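Local coordinates for probable dehydrogenase (Bordetella bronchiseptica, PDB 3MOI), which probably catalyses an NAD(P)-dependent oxidation or reduction as a member of the GFO/IDH/MocA family, although its substrate is not known, at residues A[155-160]-A[259-263]; A[211-216]-A[228-233]. The contacts are given in a common frame with arbitrary orientation. Residues are numbered along the deposited sequence.

In the fold
Contacts 1 and 2 are neighbours, their centres about 16 Å apart; contact 2 and the loop of contact 1 belong to the GFO/IDH/MocA C-terminal domain. Contact 2 pairs the two strands of a hairpin in the mixed sheet; contact 1 sets the loop that follows strand 145-153 against helix 258-265, the next helix after the hairpin. They meet where strand 225-231 ends: Leu157 N lies 3.0 Å from Gly232 O and Arg260 NH2 lies 2.6 Å from Tyr233 O, both probable hydrogen bonds, while Phe156 CB packs at 3.4 Å from Tyr230 OH. Residues 232-233, just past the end of strand 225-231, tie that end of the hairpin to both halves of contact 1. Neither contact includes residues of the Rossmann-type parallel sheet.

Contact 1 of 2, residues A[155-160]-A[259-263]; sequences DFLYRP and ARKVL
This is a loop-to-helix packing contact, held by apolar side chains and one cation-pi interaction, between the loop after strand 145-153 and helix 258-265. Segment 155-160 opens with a tight turn that includes a short 3-10 piece at 156-157: Tyr158 N bonds to Asp155 O at 2.9 Å and Arg159 N to Phe156 O at 3.2 Å. A salt bridge from Arg159 NE to Asp155 OD2, 2.8 Å, staples the turn from its side chains. Segment 259-263 is helical, with Leu263 N bonded to Ala259 O at 3.3 Å.

The backbones come nearest at Tyr158 and Ala259, whose CA atoms are 5.2 Å apart. Alanine suits this point because its small methyl lets the chains approach: Ala259 CB sits 3.0 Å from Tyr158 O and 3.8 Å from Tyr158 CB. One helical turn on, Leu263 (chi1 m, chi2 p) brings CD2 to 3.3 Å from Tyr158 O and 4.1 Å from Tyr158 CB, near the plane of the ring, and its CD1 to 4.3 Å from Pro160 CG. Tyr158, in the m rotamer, turns one ring face to Arg260 (chi1 t, chi2 t, chi3 m), whose end bends back over the ring, CZ 4.3 Å from the ring centroid and 13° off its normal. The tyrosine hydroxyl bonds to Asp205, while Arg260 NH2 bonds to Tyr233 O and also forms a salt bridge with Asp324 of the second subunit.

No hydrogen bond crosses the two segments; their contact combines close approach at Ala259, apolar packing of Leu263 and a cation-pi pair: a helix laid against the loop that leaves strand 145-153 of the mixed sheet, with its arginine reaching the second subunit.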
loop_
_atom_site.group_PDB
_atom_site.type_symbol
_atom_site.label_atom_id
_atom_site.label_comp_id
_atom_site.label_asym_id
_atom_site.label_seq_id
_atom_site.Cartn_x
_atom_site.Cartn_y
_atom_site.Cartn_z
ATOM N N ASP A 155 15.691 0.792 -5.720
ATOM C CA ASP A 155 16.476 0.949 -6.947
ATOM C C ASP A 155 17.133 -0.340 -7.430
ATOM O O ASP A 155 18.107 -0.306 -8.227
ATOM C CB ASP A 155 17.522 2.034 -6.777
ATOM C CG ASP A 155 18.639 1.636 -5.804
ATOM O OD1 ASP A 155 19.511 2.545 -5.541
ATOM O OD2 ASP A 155 18.608 0.452 -5.316
ATOM N N PHE A 156 16.544 -1.449 -7.024
ATOM C CA PHE A 156 17.096 -2.771 -7.165
ATOM C C PHE A 156 17.441 -3.067 -8.612
ATOM O O PHE A 156 18.538 -3.534 -8.937
ATOM C CB PHE A 156 16.082 -3.806 -6.627
ATOM C CG PHE A 156 16.409 -5.227 -6.963
ATOM C CD1 PHE A 156 17.142 -6.024 -6.075
ATOM C CD2 PHE A 156 15.950 -5.788 -8.116
ATOM C CE1 PHE A 156 17.455 -7.348 -6.374
ATOM C CE2 PHE A 156 16.233 -7.128 -8.419
ATOM C CZ PHE A 156 17.008 -7.900 -7.546
ATOM N N LEU A 157 16.527 -2.807 -9.511
ATOM C CA LEU A 157 16.799 -3.231 -10.868
ATOM C C LEU A 157 18.027 -2.490 -11.435
ATOM O O LEU A 157 18.653 -2.992 -12.354
ATOM C CB LEU A 157 15.585 -3.022 -11.783
ATOM C CG LEU A 157 15.697 -3.815 -13.103
ATOM C CD1 LEU A 157 15.553 -5.271 -12.807
ATOM C CD2 LEU A 157 14.682 -3.357 -14.176
ATOM N N TYR A 158 18.371 -1.308 -10.916
ATOM C CA TYR A 158 19.470 -0.560 -11.485
ATOM C C TYR A 158 20.756 -0.606 -10.649
ATOM O O TYR A 158 21.633 0.177 -10.874
ATOM C CB TYR A 158 19.024 0.869 -11.796
ATOM C CG TYR A 158 17.954 0.852 -12.878
ATOM C CD1 TYR A 158 18.287 0.865 -14.231
ATOM C CD2 TYR A 158 16.617 0.727 -12.551
ATOM C CE1 TYR A 158 17.296 0.810 -15.229
ATOM C CE2 TYR A 158 15.647 0.667 -13.535
ATOM C CZ TYR A 158 15.997 0.712 -14.863
ATOM O OH TYR A 158 15.000 0.660 -15.794
ATOM N N ARG A 159 20.864 -1.539 -9.708
ATOM C CA ARG A 159 22.135 -1.826 -9.080
ATOM C C ARG A 159 22.934 -2.656 -10.081
ATOM O O ARG A 159 22.379 -3.212 -11.010
ATOM C CB ARG A 159 21.929 -2.610 -7.782
ATOM C CG ARG A 159 20.928 -1.957 -6.861
ATOM C CD ARG A 159 20.922 -2.541 -5.483
ATOM N NE ARG A 159 19.781 -2.013 -4.745
ATOM C CZ ARG A 159 19.064 -2.665 -3.825
ATOM N NH1 ARG A 159 19.359 -3.913 -3.466
ATOM N NH2 ARG A 159 18.024 -2.048 -3.273
ATOM N N PRO A 160 24.251 -2.698 -9.934
ATOM C CA PRO A 160 25.081 -3.405 -10.901
ATOM C C PRO A 160 24.883 -4.924 -10.922
ATOM O O PRO A 160 25.044 -5.556 -9.904
ATOM C CB PRO A 160 26.505 -3.060 -10.440
ATOM C CG PRO A 160 26.375 -1.731 -9.819
ATOM C CD PRO A 160 25.037 -1.739 -9.139
ATOM N N ALA A 259 21.201 4.936 -9.005
ATOM C CA ALA A 259 21.775 3.732 -9.551
ATOM C C ALA A 259 21.712 3.729 -11.055
ATOM O O ALA A 259 22.560 3.138 -11.702
ATOM C CB ALA A 259 21.054 2.475 -8.955
ATOM N N ARG A 260 20.689 4.367 -11.602
ATOM C CA ARG A 260 20.548 4.528 -13.044
ATOM C C ARG A 260 21.609 5.510 -13.637
ATOM O O ARG A 260 22.124 5.273 -14.730
ATOM C CB ARG A 260 19.120 4.988 -13.390
ATOM C CG ARG A 260 18.877 5.113 -14.900
ATOM C CD ARG A 260 17.573 5.858 -15.275
ATOM N NE ARG A 260 16.399 4.985 -15.122
ATOM C CZ ARG A 260 15.694 4.834 -14.000
ATOM N NH1 ARG A 260 16.013 5.538 -12.909
ATOM N NH2 ARG A 260 14.639 4.003 -13.989
ATOM N N LYS A 261 21.920 6.595 -12.922
ATOM C CA LYS A 261 23.009 7.509 -13.308
ATOM C C LYS A 261 24.314 6.732 -13.383
ATOM O O LYS A 261 24.952 6.676 -14.426
ATOM C CB LYS A 261 23.151 8.654 -12.282
ATOM C CG LYS A 261 23.881 9.938 -12.766
ATOM C CD LYS A 261 24.055 11.023 -11.632
ATOM C CE LYS A 261 22.845 11.051 -10.583
ATOM N NZ LYS A 261 21.441 11.415 -11.113
ATOM N N VAL A 262 24.681 6.098 -12.280
ATOM C CA VAL A 262 25.912 5.311 -12.239
ATOM C C VAL A 262 26.020 4.395 -13.469
ATOM O O VAL A 262 27.081 4.295 -14.066
ATOM C CB VAL A 262 26.073 4.515 -10.916
ATOM C CG1 VAL A 262 27.180 3.517 -11.043
ATOM C CG2 VAL A 262 26.326 5.447 -9.722
ATOM N N LEU A 263 24.932 3.767 -13.890
ATOM C CA LEU A 263 25.027 2.817 -15.000
ATOM C C LEU A 263 25.127 3.487 -16.362
ATOM O O LEU A 263 25.799 2.973 -17.238
ATOM C CB LEU A 263 23.854 1.839 -15.005
ATOM C CG LEU A 263 23.827 0.610 -14.075
ATOM C CD1 LEU A 263 24.384 0.821 -12.627
ATOM C CD2 LEU A 263 22.341 0.126 -14.056
#

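Contact 2 of 2, residues A[211-216]-A[228-233]; sequences EGNCAA and MVYSGY
Four strong backbone hydrogen bonds join strands 213-220 and 225-231: Cys214 N to Tyr230 O, 2.7 Å; Tyr230 N to Cys214 O, 2.9 Å; Ala216 N to Met228 O, 2.7 Å; and Met228 N to Ala216 O, 2.8 Å. Cys214-Tyr230 and Ala216-Met228 are thus antiparallel hydrogen-bonded pairs. The non-hydrogen-bonded pairs are Asn213-Ser231, CA atoms 4.1 Å apart, and Ala215-Val229, 4.5 Å. The axes of 213-216 and 228-231 run antiparallel at 171°, 4.6 Å apart at closest; both backbones are extended.

Beyond the strands the bonding weakens: Gly232 N reaches Gly212 O at 3.0 Å and Gly212 N reaches Tyr233 OH at 3.2 Å, both weak. Gly212 and Asn213 form a classic beta bulge opposite Gly202. An ideal CB at 212 would come 2.4 Å from Tyr233 CE1, a clash, so glycine suits the site. Tyr233 (chi1 m) carries its hydroxyl to Leu204 N, its stronger partner.

One face bears Cys214, Ala216, Met228 and Tyr230; Met228 and Tyr230, both chi1 t, pack on helix 179-190, and Tyr230 OH bonds to Gln178. Ala216 CB is 4.5 Å from Met228 CB. On the other, Asn213, Ala215, Val229 and Ser231 meet Met147 of the second subunit, and Ala215 CB lies 4.4 Å from Val229 CG2. Main-chain bonding therefore fixes the register, while the side chains bury one face against helices 174-177 and 179-190 and the other at the dimer interface.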
loop_
_atom_site.group_PDB
_atom_site.type_symbol
_atom_site.label_atom_id
_atom_site.label_comp_id
_atom_site.label_asym_id
_atom_site.label_seq_id
_atom_site.Cartn_x
_atom_site.Cartn_y
_atom_site.Cartn_z
ATOM N N GLU A 211 11.422 -9.051 -14.018
ATOM C CA GLU A 211 10.391 -8.385 -13.295
ATOM C C GLU A 211 11.008 -7.314 -12.416
ATOM O O GLU A 211 11.871 -7.595 -11.614
ATOM C CB GLU A 211 9.606 -9.389 -12.446
ATOM C CG GLU A 211 8.644 -10.264 -13.236
ATOM C CD GLU A 211 9.273 -11.457 -13.924
ATOM O OE1 GLU A 211 10.391 -11.831 -13.507
ATOM O OE2 GLU A 211 8.655 -12.009 -14.906
ATOM N N GLY A 212 10.557 -6.089 -12.574
ATOM C CA GLY A 212 10.883 -5.038 -11.648
ATOM C C GLY A 212 9.791 -4.520 -10.735
ATOM O O GLY A 212 10.118 -3.859 -9.750
ATOM N N ASN A 213 8.507 -4.793 -11.017
ATOM C CA ASN A 213 7.442 -4.453 -10.044
ATOM C C ASN A 213 6.352 -5.471 -9.887
ATOM O O ASN A 213 6.004 -6.218 -10.798
ATOM C CB ASN A 213 6.794 -3.124 -10.383
ATOM C CG ASN A 213 6.063 -3.137 -11.755
ATOM O OD1 ASN A 213 6.652 -3.416 -12.767
ATOM N ND2 ASN A 213 4.811 -2.814 -11.757
ATOM N N CYS A 214 5.690 -5.415 -8.756
ATOM C CA CYS A 214 4.649 -6.363 -8.513
ATOM C C CYS A 214 3.647 -5.806 -7.597
ATOM O O CYS A 214 4.022 -5.230 -6.609
ATOM C CB CYS A 214 5.230 -7.554 -7.818
ATOM S SG CYS A 214 4.002 -8.724 -7.172
ATOM N N ALA A 215 2.375 -6.065 -7.885
ATOM C CA ALA A 215 1.310 -5.776 -6.955
ATOM C C ALA A 215 0.589 -7.079 -6.649
ATOM O O ALA A 215 0.201 -7.794 -7.591
ATOM C CB ALA A 215 0.308 -4.649 -7.521
ATOM N N ALA A 216 0.418 -7.367 -5.353
ATOM C CA ALA A 216 -0.225 -8.622 -4.915
ATOM C C ALA A 216 -1.084 -8.499 -3.695
ATOM O O ALA A 216 -0.789 -7.721 -2.796
ATOM C CB ALA A 216 0.840 -9.763 -4.647
ATOM N N MET A 228 0.902 -6.750 -0.845
ATOM C CA MET A 228 2.356 -6.688 -1.017
ATOM C C MET A 228 2.561 -5.962 -2.347
ATOM O O MET A 228 1.995 -6.367 -3.375
ATOM C CB MET A 228 2.907 -8.114 -1.043
ATOM C CG MET A 228 4.371 -8.341 -1.328
ATOM S SD MET A 228 4.836 -10.131 -1.537
ATOM C CE MET A 228 3.560 -10.689 -0.552
ATOM N N VAL A 229 3.311 -4.867 -2.302
ATOM C CA VAL A 229 3.637 -4.078 -3.463
ATOM C C VAL A 229 5.132 -3.814 -3.480
ATOM O O VAL A 229 5.727 -3.464 -2.463
ATOM C CB VAL A 229 2.912 -2.694 -3.448
ATOM C CG1 VAL A 229 3.519 -1.759 -4.527
ATOM C CG2 VAL A 229 1.415 -2.835 -3.651
ATOM N N TYR A 230 5.750 -3.938 -4.644
ATOM C CA TYR A 230 7.230 -3.779 -4.790
ATOM C C TYR A 230 7.501 -3.161 -6.132
ATOM O O TYR A 230 6.928 -3.605 -7.141
ATOM C CB TYR A 230 7.972 -5.129 -4.747
ATOM C CG TYR A 230 9.433 -4.900 -4.679
ATOM C CD1 TYR A 230 10.101 -4.967 -3.487
ATOM C CD2 TYR A 230 10.160 -4.503 -5.820
ATOM C CE1 TYR A 230 11.440 -4.722 -3.431
ATOM C CE2 TYR A 230 11.448 -4.246 -5.754
ATOM C CZ TYR A 230 12.103 -4.346 -4.537
ATOM O OH TYR A 230 13.452 -4.079 -4.454
ATOM N N SER A 231 8.387 -2.171 -6.159
ATOM C CA SER A 231 8.882 -1.591 -7.428
ATOM C C SER A 231 10.357 -1.193 -7.280
ATOM O O SER A 231 10.768 -0.646 -6.234
ATOM C CB SER A 231 8.067 -0.365 -7.782
ATOM O OG SER A 231 8.479 0.209 -8.995
ATOM N N GLY A 232 11.152 -1.493 -8.305
ATOM C CA GLY A 232 12.618 -1.439 -8.211
ATOM C C GLY A 232 13.264 -0.567 -9.262
ATOM O O GLY A 232 14.453 -0.666 -9.492
ATOM N N TYR A 233 12.481 0.317 -9.885
ATOM C CA TYR A 233 12.957 1.056 -11.065
ATOM C C TYR A 233 13.726 2.329 -10.700
ATOM O O TYR A 233 14.076 3.120 -11.581
ATOM C CB TYR A 233 11.768 1.347 -11.993
ATOM C CG TYR A 233 11.096 0.070 -12.514
ATOM C CD1 TYR A 233 11.749 -0.779 -13.410
ATOM C CD2 TYR A 233 9.815 -0.290 -12.100
ATOM C CE1 TYR A 233 11.145 -1.956 -13.878
ATOM C CE2 TYR A 233 9.203 -1.491 -12.553
ATOM C CZ TYR A 233 9.880 -2.308 -13.436
ATOM O OH TYR A 233 9.294 -3.451 -13.890
#